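Local coordinates for viral structural protein 4 (Bombyx mori cytoplasmic polyhedrosis virus, PDB 6TZ0) that binds the viral RNA-dependent RNA polymerase as its partner in the virus particle and binds GTP through a P-loop, at the interface of chains B and A. Coordinates in Å, arbitrary orientation; residue numbers count along the deposited sequence, not the author numbering. Chains: chain A, Viral structural protein 4; chain B, RNA-dependent RNA Polymerase.

The interface of chains B and A. Residues chain B 377-378; chain A 301, 303, 508, 546.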
loop_
_atom_site.group_PDB
_atom_site.type_symbol
_atom_site.label_atom_id
_atom_site.label_comp_id
_atom_site.label_asym_id
_atom_site.label_seq_id
_atom_site.Cartn_x
_atom_site.Cartn_y
_atom_site.Cartn_z
ATOM N N ARG B 377 15.116 -19.319 -22.699
ATOM C CA ARG B 377 15.651 -17.964 -22.641
ATOM C C ARG B 377 16.727 -17.809 -21.576
ATOM O O ARG B 377 17.094 -16.674 -21.264
ATOM C CB ARG B 377 14.532 -16.957 -22.358
ATOM C CG ARG B 377 13.373 -16.941 -23.343
ATOM C CD ARG B 377 13.701 -16.309 -24.684
ATOM N NE ARG B 377 14.009 -14.889 -24.566
ATOM C CZ ARG B 377 14.497 -14.147 -25.554
ATOM N NH1 ARG B 377 14.701 -14.684 -26.746
ATOM N NH2 ARG B 377 14.762 -12.867 -25.360
ATOM N N HIS B 378 17.187 -18.926 -21.002
ATOM C CA HIS B 378 18.155 -19.000 -19.904
ATOM C C HIS B 378 17.659 -18.302 -18.642
ATOM O O HIS B 378 18.449 -17.849 -17.819
ATOM C CB HIS B 378 19.531 -18.487 -20.317
ATOM C CG HIS B 378 20.152 -19.282 -21.419
ATOM N ND1 HIS B 378 19.996 -18.955 -22.747
ATOM C CD2 HIS B 378 20.902 -20.407 -21.395
ATOM C CE1 HIS B 378 20.641 -19.833 -23.492
ATOM N NE2 HIS B 378 21.197 -20.725 -22.696
ATOM N N ASP A 301 22.046 -24.077 -27.306
ATOM C CA ASP A 301 22.548 -25.065 -26.365
ATOM C C ASP A 301 22.625 -24.477 -24.965
ATOM O O ASP A 301 22.464 -23.273 -24.758
ATOM C CB ASP A 301 23.925 -25.570 -26.791
ATOM C CG ASP A 301 23.867 -26.428 -28.026
ATOM O OD1 ASP A 301 22.826 -27.071 -28.262
ATOM O OD2 ASP A 301 24.870 -26.464 -28.759
ATOM N N ILE A 303 24.374 -23.316 -21.425
ATOM C CA ILE A 303 25.610 -22.629 -21.076
ATOM C C ILE A 303 26.331 -23.448 -20.009
ATOM O O ILE A 303 25.699 -23.928 -19.057
ATOM C CB ILE A 303 25.343 -21.175 -20.648
ATOM C CG1 ILE A 303 24.286 -21.095 -19.552
ATOM C CG2 ILE A 303 24.887 -20.351 -21.825
ATOM C CD1 ILE A 303 24.130 -19.716 -18.968
ATOM N N ARG A 508 22.678 -11.226 -24.193
ATOM C CA ARG A 508 23.350 -12.493 -24.437
ATOM C C ARG A 508 23.800 -12.536 -25.887
ATOM O O ARG A 508 23.097 -12.048 -26.771
ATOM C CB ARG A 508 22.442 -13.690 -24.160
ATOM C CG ARG A 508 21.907 -13.805 -22.758
ATOM C CD ARG A 508 22.972 -14.141 -21.747
ATOM N NE ARG A 508 22.396 -14.309 -20.417
ATOM C CZ ARG A 508 22.067 -15.478 -19.890
ATOM N NH1 ARG A 508 22.293 -16.587 -20.568
ATOM N NH2 ARG A 508 21.538 -15.541 -18.679
ATOM N N TYR A 546 18.555 -10.388 -27.163
ATOM C CA TYR A 546 19.593 -10.740 -28.119
ATOM C C TYR A 546 19.862 -9.571 -29.060
ATOM O O TYR A 546 19.049 -8.649 -29.150
ATOM C CB TYR A 546 19.173 -11.981 -28.903
ATOM C CG TYR A 546 19.152 -13.232 -28.070
ATOM C CD1 TYR A 546 20.330 -13.803 -27.620
ATOM C CD2 TYR A 546 17.962 -13.873 -27.782
ATOM C CE1 TYR A 546 20.319 -14.945 -26.866
ATOM C CE2 TYR A 546 17.945 -15.025 -27.037
ATOM C CZ TYR A 546 19.124 -15.559 -26.582
ATOM O OH TYR A 546 19.111 -16.709 -25.836
#
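B:His378 carries most of this contact. It sits on the turn between the strands 374-375 and 380-380 of the polymerase, and its imidazole reaches into a notch of viral structural protein 4 formed by A:Asp301, A:Ile303, A:Arg508 and A:Tyr546. With CG anti to the carbonyl carbon (chi1 -62°), the ring enters the notch with one face turned to A:Arg508 and A:Ile303, while its edge meets A:Asp301 and A:Tyr546.

The denser packing is around this ring. Guanidinium nitrogen NH1 of A:Arg508 comes down on the CB end of the face, above the CB-CG bond and 3.4 Å from CB of B:His378. The two planes are inclined by 43°, so this is no parallel stack. On the same side of the ring, A:Ile303 lies obliquely above the CD2-NE2 bond, shifted outward past it. Its CG1 meets CD2 of B:His378 at 3.9 Å, and its methyl CG2 sits beside NE2. At the edge, backbone oxygen O of A:Asp301 lies in the ring plane, 3.5 Å from NE2 of B:His378, a polar approach too long to count as a hydrogen bond. The phenol OH of A:Tyr546 also lies in the imidazole plane, 3.9 Å from ND1 of B:His378, with the side chains crossing at about a right angle.

B:Arg377 makes the looser flank: it buries 25 Å² against 74 Å² for B:His378 and has fewer partners, although its nearest contact is as short as any here. Bent at chi2 and chi3, it brings NH1 into the plane of the A:Tyr546 ring, at its edge and 3.3 Å from CE2. The planes stand 88° apart, so the CD2-CE2 edge of the tyrosine points at the guanidinium face near its NH1 end, and no face-on cation-pi stack forms.

Together the imidazole, held by face and edge, and the arginine flank form a small patch, about 202 Å² buried, that probably helps seat the polymerase against viral structural protein 4 in the transcription complex.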